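PDB 3HUL: homoserine kinase, which probably catalyses the ATP-dependent phosphorylation of L-homoserine to O-phospho-L-homoserine, the fourth of five steps from aspartate to threonine, as a member of the GHMP kinase family. Local coordinates for residues Ala12-Ser20 with Gly207-Trp215; Ala24-Asp32 with Val75-Leu86. All blocks are in the same frame, centred on the assembly; numbering follows the deposited sequence.

Contact 1: residues Ala12-Ser20 with Gly207-Trp215; sequences ANLGPGFDS and GEMMERDLW
Trp215 sets its indole with an edge to Pro16 and a face under Phe18 CB because its CG stands beside its own backbone N (chi1 -77°), while Phe18, with CG anti to the backbone N (chi1 -166°), carries its ring off and leaves CB against the indole. Phe18 CB lies 3.9 Å from the centroid of the Trp215 five-membered ring, a CH-pi contact over the face. At the indole edge Trp215 NE1 donates to Pro16 O; the bond is modelled at 2.5 Å, implausibly short, so its exact length is doubtful. It is bent, 137° at the hydrogen, and the oxygen is tilted out of the ring plane.

Further along, the type II' turn Leu14-Gly17 brings Gly15 against Met210 of helix 203-210. Gly15 CA makes a C-H...O contact of 3.2 Å with Met210 O, and Leu14 CD2 meets Met210 SD at 4.1 Å. Helix 181-198 touches Pro16 and Trp215 through Ile190 and Ala187, and Phe181 of the second subunit meets the Phe18 ring. Chemically, then, a bent indole-to-carbonyl bond set among apolar contacts joins the loop after strand 3-12 to the C-terminal GHMP region, beside the subunit interface.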
loop_
_atom_site.group_PDB
_atom_site.type_symbol
_atom_site.label_atom_id
_atom_site.label_comp_id
_atom_site.label_asym_id
_atom_site.label_seq_id
_atom_site.Cartn_x
_atom_site.Cartn_y
_atom_site.Cartn_z
ATOM N N ALA A 12 -14.226 -5.676 -16.996
ATOM C CA ALA A 12 -13.211 -4.763 -17.471
ATOM C C ALA A 12 -13.805 -3.366 -17.617
ATOM O O ALA A 12 -15.005 -3.183 -17.429
ATOM C CB ALA A 12 -12.656 -5.264 -18.796
ATOM N N ASN A 13 -12.956 -2.390 -17.935
ATOM C CA ASN A 13 -13.414 -1.039 -18.220
ATOM C C ASN A 13 -14.048 -0.473 -16.949
ATOM O O ASN A 13 -15.091 0.183 -16.998
ATOM C CB ASN A 13 -14.394 -1.057 -19.425
ATOM C CG ASN A 13 -14.799 0.344 -19.897
ATOM O OD1 ASN A 13 -15.899 0.544 -20.441
ATOM N ND2 ASN A 13 -13.922 1.317 -19.692
ATOM N N LEU A 14 -13.412 -0.769 -15.814
ATOM C CA LEU A 14 -13.838 -0.290 -14.501
ATOM C C LEU A 14 -13.765 1.227 -14.453
ATOM O O LEU A 14 -12.678 1.803 -14.530
ATOM C CB LEU A 14 -12.950 -0.858 -13.386
ATOM C CG LEU A 14 -13.334 -2.066 -12.515
ATOM C CD1 LEU A 14 -12.501 -2.001 -11.222
ATOM C CD2 LEU A 14 -14.821 -2.115 -12.160
ATOM N N GLY A 15 -14.927 1.867 -14.343
ATOM C CA GLY A 15 -15.023 3.313 -14.434
ATOM C C GLY A 15 -14.446 3.864 -15.732
ATOM O O GLY A 15 -14.611 3.262 -16.799
ATOM N N PRO A 16 -13.724 5.000 -15.641
ATOM C CA PRO A 16 -13.068 5.485 -16.821
ATOM C C PRO A 16 -11.730 4.787 -17.045
ATOM O O PRO A 16 -10.949 5.248 -17.874
ATOM C CB PRO A 16 -12.887 6.980 -16.528
ATOM C CG PRO A 16 -13.526 7.216 -15.186
ATOM C CD PRO A 16 -13.459 5.895 -14.510
ATOM N N GLY A 17 -11.487 3.658 -16.373
ATOM C CA GLY A 17 -10.305 2.827 -16.672
ATOM C C GLY A 17 -10.420 2.035 -17.974
ATOM O O GLY A 17 -10.148 0.827 -18.022
ATOM N N PHE A 18 -10.809 2.739 -19.045
ATOM C CA PHE A 18 -11.040 2.135 -20.351
ATOM C C PHE A 18 -9.822 1.410 -20.896
ATOM O O PHE A 18 -8.723 1.982 -20.956
ATOM C CB PHE A 18 -11.562 3.180 -21.347
ATOM C CG PHE A 18 -12.139 2.571 -22.597
ATOM C CD1 PHE A 18 -13.448 2.060 -22.604
ATOM C CD2 PHE A 18 -11.370 2.469 -23.751
ATOM C CE1 PHE A 18 -13.988 1.477 -23.766
ATOM C CE2 PHE A 18 -11.895 1.880 -24.911
ATOM C CZ PHE A 18 -13.207 1.393 -24.923
ATOM N N ASP A 19 -10.007 0.144 -21.280
ATOM C CA ASP A 19 -8.891 -0.698 -21.732
ATOM C C ASP A 19 -7.718 -0.749 -20.713
ATOM O O ASP A 19 -6.541 -0.948 -21.086
ATOM C CB ASP A 19 -8.383 -0.273 -23.124
ATOM C CG ASP A 19 -9.287 -0.746 -24.268
ATOM O OD1 ASP A 19 -10.315 -1.433 -24.027
ATOM O OD2 ASP A 19 -8.953 -0.428 -25.434
ATOM N N SER A 20 -8.038 -0.575 -19.432
ATOM C CA SER A 20 -7.005 -0.465 -18.427
ATOM C C SER A 20 -7.271 -1.256 -17.148
ATOM O O SER A 20 -6.438 -2.079 -16.739
ATOM C CB SER A 20 -6.731 1.002 -18.113
ATOM O OG SER A 20 -5.742 1.093 -17.103
ATOM N N GLY A 207 -16.412 4.623 -5.880
ATOM C CA GLY A 207 -17.658 4.218 -6.531
ATOM C C GLY A 207 -18.251 5.368 -7.303
ATOM O O GLY A 207 -18.794 5.185 -8.390
ATOM N N GLU A 208 -18.129 6.552 -6.720
ATOM C CA GLU A 208 -18.493 7.811 -7.352
ATOM C C GLU A 208 -17.727 8.073 -8.663
ATOM O O GLU A 208 -18.317 8.523 -9.663
ATOM C CB GLU A 208 -18.235 8.929 -6.347
ATOM C CG GLU A 208 -18.820 10.293 -6.702
ATOM C CD GLU A 208 -18.929 11.204 -5.472
ATOM O OE1 GLU A 208 -18.493 10.785 -4.359
ATOM O OE2 GLU A 208 -19.454 12.339 -5.620
ATOM N N MET A 209 -16.420 7.813 -8.666
ATOM C CA MET A 209 -15.626 7.974 -9.895
ATOM C C MET A 209 -16.000 6.876 -10.902
ATOM O O MET A 209 -16.126 7.115 -12.083
ATOM C CB MET A 209 -14.104 7.944 -9.592
ATOM C CG MET A 209 -13.595 9.068 -8.623
ATOM S SD MET A 209 -13.788 10.779 -9.219
ATOM C CE MET A 209 -15.330 11.263 -8.490
ATOM N N MET A 210 -16.179 5.668 -10.401
ATOM C CA MET A 210 -16.453 4.521 -11.220
ATOM C C MET A 210 -17.748 4.698 -12.058
ATOM O O MET A 210 -17.838 4.158 -13.156
ATOM C CB MET A 210 -16.523 3.293 -10.319
ATOM C CG MET A 210 -16.544 1.962 -11.015
ATOM S SD MET A 210 -16.812 0.585 -9.838
ATOM C CE MET A 210 -15.780 1.055 -8.489
ATOM N N GLU A 211 -18.713 5.467 -11.553
ATOM C CA GLU A 211 -20.005 5.683 -12.243
ATOM C C GLU A 211 -19.971 6.692 -13.399
ATOM O O GLU A 211 -20.901 6.739 -14.191
ATOM C CB GLU A 211 -21.114 6.065 -11.252
ATOM C CG GLU A 211 -21.538 4.897 -10.374
ATOM C CD GLU A 211 -22.786 5.147 -9.551
ATOM O OE1 GLU A 211 -23.043 6.293 -9.105
ATOM O OE2 GLU A 211 -23.512 4.167 -9.329
ATOM N N ARG A 212 -18.912 7.494 -13.502
ATOM C CA ARG A 212 -18.772 8.416 -14.636
ATOM C C ARG A 212 -18.194 7.715 -15.889
ATOM O O ARG A 212 -17.259 6.909 -15.796
ATOM C CB ARG A 212 -17.956 9.633 -14.213
ATOM C CG ARG A 212 -18.370 10.153 -12.848
ATOM C CD ARG A 212 -18.531 11.649 -12.802
ATOM N NE ARG A 212 -18.897 12.093 -11.451
ATOM C CZ ARG A 212 -19.331 13.314 -11.140
ATOM N NH1 ARG A 212 -19.467 14.251 -12.078
ATOM N NH2 ARG A 212 -19.632 13.602 -9.880
ATOM N N ASP A 213 -18.768 7.979 -17.059
ATOM C CA ASP A 213 -18.347 7.243 -18.271
ATOM C C ASP A 213 -17.138 7.884 -18.973
ATOM O O ASP A 213 -16.025 7.336 -18.921
ATOM C CB ASP A 213 -19.531 7.004 -19.239
ATOM C CG ASP A 213 -20.225 8.299 -19.686
ATOM O OD1 ASP A 213 -19.669 9.411 -19.467
ATOM O OD2 ASP A 213 -21.331 8.191 -20.278
ATOM N N LEU A 214 -17.406 9.017 -19.631
ATOM C CA LEU A 214 -16.447 9.985 -20.199
ATOM C C LEU A 214 -15.723 9.633 -21.496
ATOM O O LEU A 214 -15.193 10.535 -22.162
ATOM C CB LEU A 214 -15.457 10.488 -19.139
ATOM C CG LEU A 214 -16.021 11.155 -17.881
ATOM C CD1 LEU A 214 -14.915 11.251 -16.841
ATOM C CD2 LEU A 214 -16.626 12.534 -18.172
ATOM N N TRP A 215 -15.709 8.359 -21.869
ATOM C CA TRP A 215 -14.831 7.894 -22.952
ATOM C C TRP A 215 -15.427 7.768 -24.376
ATOM O O TRP A 215 -16.641 7.823 -24.573
ATOM C CB TRP A 215 -14.133 6.592 -22.547
ATOM C CG TRP A 215 -13.000 6.806 -21.590
ATOM C CD1 TRP A 215 -12.945 6.413 -20.288
ATOM C CD2 TRP A 215 -11.760 7.476 -21.856
ATOM N NE1 TRP A 215 -11.749 6.774 -19.731
ATOM C CE2 TRP A 215 -11.001 7.433 -20.667
ATOM C CE3 TRP A 215 -11.217 8.114 -22.985
ATOM C CZ2 TRP A 215 -9.736 7.996 -20.567
ATOM C CZ3 TRP A 215 -9.949 8.675 -22.884
ATOM C CH2 TRP A 215 -9.226 8.613 -21.682
#

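Contact 2: residues Ala24-Asp32 with Val75-Leu86; sequences ALTLYLTLD and VMTCDIPPARGL. With SO4 (sulfate ion), chain C.
Asp79 meets Tyr28 through both backbone and side chain: Tyr28 N donates to Asp79 OD1 (2.9 Å, 173° at the hydrogen), and Asp79 N returns a bond to Tyr28 O. The carboxylate thus takes the place a backbone carbonyl would hold in a continuing antiparallel pair, prolonging the pairing just where strand 72-78 stops. Its chi1 of 69°, which sets CG between the backbone N and the carbonyl carbon, folds OD1 back toward Tyr28. Asp79 OD2 lies against Leu27 CD2 at 3.3 Å.

Beyond this end the pairing is regular. Thr30 with Thr77 and Asp32 with Val75 are hydrogen-bonded pairs, each closed by two backbone bonds, and the strand segments run antiparallel, at 173° between their directions. On the face bearing Leu29, Leu31, Met76 and Cys78, the bent methionine chain puts Met76 SD 3.4 Å from Leu29 CD1. Met76 and Leu31 lie side by side, pointing the same way; the modelled 3.3 Å between Met76 CG and Leu31 CD2 is doubtful.

Past Asp79, Ile80 CG1 packs on Leu27 CB, and the Leu86 and Leu25 side chains cross at about a right angle, with Leu86 CD2 3.8 Å from Leu25 CD1. Between these apolar points the chain loops through the predicted ATP-binding residues. Arg84 NE and NH2 grip Pro82 O side-on, and Gly85 N donates to sulfate O2 at 2.9 Å; Gly87 N and Ser88 N also bind this ion, consistent with a phosphate-binding loop.

Strand 3-12 flanks strand 27-36, with Ala9 against Leu27 and Ile80, while Leu157 (strand 156-161) and Leu279 (strand 275-280) pack on Leu25, and Ile161 on Pro81 and Leu86.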
loop_
_atom_site.group_PDB
_atom_site.type_symbol
_atom_site.label_atom_id
_atom_site.label_comp_id
_atom_site.label_asym_id
_atom_site.label_seq_id
_atom_site.Cartn_x
_atom_site.Cartn_y
_atom_site.Cartn_z
ATOM N N ALA A 24 -11.072 -9.775 -11.557
ATOM C CA ALA A 24 -11.481 -11.172 -11.688
ATOM C C ALA A 24 -12.616 -11.452 -10.723
ATOM O O ALA A 24 -12.640 -10.901 -9.630
ATOM C CB ALA A 24 -10.290 -12.152 -11.445
ATOM N N LEU A 25 -13.534 -12.321 -11.135
ATOM C CA LEU A 25 -14.768 -12.611 -10.388
ATOM C C LEU A 25 -15.000 -14.121 -10.215
ATOM O O LEU A 25 -14.451 -14.918 -10.971
ATOM C CB LEU A 25 -15.971 -11.994 -11.111
ATOM C CG LEU A 25 -15.964 -10.481 -11.294
ATOM C CD1 LEU A 25 -17.232 -10.081 -12.041
ATOM C CD2 LEU A 25 -15.901 -9.816 -9.924
ATOM N N THR A 26 -15.806 -14.496 -9.217
ATOM C CA THR A 26 -16.028 -15.906 -8.879
ATOM C C THR A 26 -17.059 -16.588 -9.806
ATOM O O THR A 26 -18.087 -17.073 -9.345
ATOM C CB THR A 26 -16.445 -16.066 -7.381
ATOM O OG1 THR A 26 -17.496 -15.155 -7.096
ATOM C CG2 THR A 26 -15.256 -15.769 -6.413
ATOM N N LEU A 27 -16.804 -16.567 -11.115
ATOM C CA LEU A 27 -17.504 -17.437 -12.065
ATOM C C LEU A 27 -16.387 -18.025 -12.896
ATOM O O LEU A 27 -15.356 -17.366 -13.067
ATOM C CB LEU A 27 -18.479 -16.667 -12.948
ATOM C CG LEU A 27 -19.762 -16.113 -12.337
ATOM C CD1 LEU A 27 -20.442 -15.208 -13.376
ATOM C CD2 LEU A 27 -20.740 -17.228 -11.832
ATOM N N TYR A 28 -16.568 -19.251 -13.367
ATOM C CA TYR A 28 -15.453 -20.020 -13.938
ATOM C C TYR A 28 -15.733 -20.719 -15.244
ATOM O O TYR A 28 -16.846 -21.157 -15.505
ATOM C CB TYR A 28 -14.890 -21.035 -12.936
ATOM C CG TYR A 28 -14.609 -20.419 -11.593
ATOM C CD1 TYR A 28 -13.461 -19.644 -11.386
ATOM C CD2 TYR A 28 -15.510 -20.569 -10.543
ATOM C CE1 TYR A 28 -13.210 -19.068 -10.173
ATOM C CE2 TYR A 28 -15.274 -19.992 -9.323
ATOM C CZ TYR A 28 -14.115 -19.240 -9.145
ATOM O OH TYR A 28 -13.869 -18.658 -7.936
ATOM N N LEU A 29 -14.691 -20.766 -16.057
ATOM C CA LEU A 29 -14.594 -21.628 -17.200
ATOM C C LEU A 29 -13.663 -22.707 -16.718
ATOM O O LEU A 29 -12.528 -22.417 -16.302
ATOM C CB LEU A 29 -14.035 -20.864 -18.407
ATOM C CG LEU A 29 -13.600 -21.536 -19.729
ATOM C CD1 LEU A 29 -14.086 -22.944 -19.896
ATOM C CD2 LEU A 29 -14.007 -20.698 -20.931
ATOM N N THR A 30 -14.179 -23.938 -16.703
ATOM C CA THR A 30 -13.426 -25.117 -16.292
ATOM C C THR A 30 -13.272 -26.145 -17.431
ATOM O O THR A 30 -14.267 -26.660 -17.963
ATOM C CB THR A 30 -14.070 -25.820 -15.069
ATOM O OG1 THR A 30 -14.276 -24.866 -14.011
ATOM C CG2 THR A 30 -13.156 -26.939 -14.561
ATOM N N LEU A 31 -12.024 -26.444 -17.774
ATOM C CA LEU A 31 -11.711 -27.502 -18.733
ATOM C C LEU A 31 -11.159 -28.737 -18.050
ATOM O O LEU A 31 -10.284 -28.637 -17.182
ATOM C CB LEU A 31 -10.676 -27.033 -19.755
ATOM C CG LEU A 31 -11.097 -25.966 -20.747
ATOM C CD1 LEU A 31 -9.859 -25.460 -21.482
ATOM C CD2 LEU A 31 -12.140 -26.488 -21.717
ATOM N N ASP A 32 -11.647 -29.898 -18.483
ATOM C CA ASP A 32 -11.166 -31.208 -18.028
ATOM C C ASP A 32 -10.568 -31.924 -19.250
ATOM O O ASP A 32 -11.303 -32.347 -20.135
ATOM C CB ASP A 32 -12.352 -31.979 -17.415
ATOM C CG ASP A 32 -11.953 -33.304 -16.745
ATOM O OD1 ASP A 32 -12.761 -33.807 -15.923
ATOM O OD2 ASP A 32 -10.866 -33.854 -17.033
ATOM N N VAL A 75 -13.676 -31.819 -21.658
ATOM C CA VAL A 75 -14.979 -31.540 -21.061
ATOM C C VAL A 75 -14.925 -30.130 -20.477
ATOM O O VAL A 75 -13.967 -29.784 -19.778
ATOM C CB VAL A 75 -15.332 -32.553 -19.935
ATOM C CG1 VAL A 75 -16.793 -32.398 -19.496
ATOM C CG2 VAL A 75 -15.031 -34.000 -20.374
ATOM N N MET A 76 -15.970 -29.343 -20.751
ATOM C CA MET A 76 -16.037 -27.917 -20.412
ATOM C C MET A 76 -17.237 -27.622 -19.524
ATOM O O MET A 76 -18.369 -27.920 -19.898
ATOM C CB MET A 76 -16.150 -27.065 -21.686
ATOM C CG MET A 76 -15.329 -25.767 -21.675
ATOM S SD MET A 76 -16.098 -24.254 -22.323
ATOM C CE MET A 76 -16.266 -24.599 -24.056
ATOM N N THR A 77 -16.980 -27.047 -18.349
ATOM C CA THR A 77 -18.015 -26.450 -17.503
ATOM C C THR A 77 -17.759 -24.943 -17.556
ATOM O O THR A 77 -16.611 -24.498 -17.478
ATOM C CB THR A 77 -17.914 -26.959 -16.035
ATOM O OG1 THR A 77 -18.306 -28.330 -15.978
ATOM C CG2 THR A 77 -18.813 -26.177 -15.100
ATOM N N CYS A 78 -18.816 -24.162 -17.722
ATOM C CA CYS A 78 -18.676 -22.716 -17.769
ATOM C C CYS A 78 -19.952 -22.052 -17.330
ATOM O O CYS A 78 -20.976 -22.159 -18.005
ATOM C CB CYS A 78 -18.284 -22.233 -19.166
ATOM S SG CYS A 78 -17.793 -20.468 -19.209
ATOM N N ASP A 79 -19.884 -21.372 -16.186
ATOM C CA ASP A 79 -21.012 -20.592 -15.691
ATOM C C ASP A 79 -20.807 -19.081 -15.871
ATOM O O ASP A 79 -21.506 -18.274 -15.270
ATOM C CB ASP A 79 -21.424 -21.012 -14.260
ATOM C CG ASP A 79 -20.391 -20.650 -13.183
ATOM O OD1 ASP A 79 -19.173 -20.527 -13.471
ATOM O OD2 ASP A 79 -20.816 -20.506 -12.013
ATOM N N ILE A 80 -19.841 -18.725 -16.715
ATOM C CA ILE A 80 -19.707 -17.369 -17.248
ATOM C C ILE A 80 -20.561 -17.292 -18.522
ATOM O O ILE A 80 -20.166 -17.831 -19.551
ATOM C CB ILE A 80 -18.225 -17.013 -17.654
ATOM C CG1 ILE A 80 -17.203 -17.360 -16.556
ATOM C CG2 ILE A 80 -18.093 -15.523 -18.061
ATOM C CD1 ILE A 80 -15.757 -17.373 -17.085
ATOM N N PRO A 81 -21.721 -16.614 -18.470
ATOM C CA PRO A 81 -22.554 -16.524 -19.669
ATOM C C PRO A 81 -21.824 -15.824 -20.811
ATOM O O PRO A 81 -21.172 -14.782 -20.580
ATOM C CB PRO A 81 -23.749 -15.684 -19.208
ATOM C CG PRO A 81 -23.766 -15.828 -17.724
ATOM C CD PRO A 81 -22.320 -15.884 -17.342
ATOM N N PRO A 82 -21.910 -16.400 -22.031
ATOM C CA PRO A 82 -21.262 -15.854 -23.207
ATOM C C PRO A 82 -21.836 -14.503 -23.556
ATOM O O PRO A 82 -23.042 -14.256 -23.341
ATOM C CB PRO A 82 -21.612 -16.850 -24.314
ATOM C CG PRO A 82 -22.085 -18.068 -23.627
ATOM C CD PRO A 82 -22.695 -17.611 -22.350
ATOM N N ALA A 83 -20.967 -13.647 -24.093
ATOM C CA ALA A 83 -21.315 -12.306 -24.523
ATOM C C ALA A 83 -22.188 -11.540 -23.509
ATOM O O ALA A 83 -23.142 -10.864 -23.880
ATOM C CB ALA A 83 -21.963 -12.342 -25.926
ATOM N N ARG A 84 -21.833 -11.615 -22.227
ATOM C CA ARG A 84 -22.606 -10.900 -21.207
ATOM C C ARG A 84 -21.836 -9.790 -20.460
ATOM O O ARG A 84 -22.359 -9.200 -19.522
ATOM C CB ARG A 84 -23.283 -11.886 -20.244
ATOM C CG ARG A 84 -24.802 -11.610 -20.056
ATOM C CD ARG A 84 -25.581 -11.869 -21.386
ATOM N NE ARG A 84 -25.266 -13.171 -21.999
ATOM C CZ ARG A 84 -25.855 -14.307 -21.628
ATOM N NH1 ARG A 84 -26.753 -14.300 -20.643
ATOM N NH2 ARG A 84 -25.521 -15.462 -22.203
ATOM N N GLY A 85 -20.619 -9.484 -20.908
ATOM C CA GLY A 85 -19.797 -8.415 -20.307
ATOM C C GLY A 85 -18.974 -8.886 -19.107
ATOM O O GLY A 85 -18.404 -8.064 -18.373
ATOM N N LEU A 86 -18.921 -10.202 -18.910
ATOM C CA LEU A 86 -18.189 -10.816 -17.802
ATOM C C LEU A 86 -16.949 -11.616 -18.235
ATOM O O LEU A 86 -16.450 -12.451 -17.489
ATOM C CB LEU A 86 -19.119 -11.657 -16.926
ATOM C CG LEU A 86 -20.210 -10.886 -16.187
ATOM C CD1 LEU A 86 -21.288 -11.851 -15.669
ATOM C CD2 LEU A 86 -19.622 -10.049 -15.019
HETATM S S SO4 C . -17.772 -10.892 -22.851
HETATM O O1 SO4 C . -16.965 -10.009 -21.988
HETATM O O2 SO4 C . -18.950 -10.113 -23.200
HETATM O O3 SO4 C . -17.059 -11.272 -24.079
HETATM O O4 SO4 C . -18.128 -12.102 -22.150
#

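How the contacts relate
Two ways of fastening distant parts of a chain meet in this kinase: contact 1 rests mainly on side chains meeting a turn, contact 2 on strand pairing together with side-chain packing. Their centres are about 23 Å apart and they do not touch, although residues 12-20 and 24-32 follow closely in sequence, separated by three residues of strand 21-25. Contact 2 leads straight into the predicted ATP-binding loop, where the sulfate lies. Contact 1 is farther off, yet the side chain of Leu14 lies about 10 Å from that of Leu86, one of the predicted ATP-binding residues.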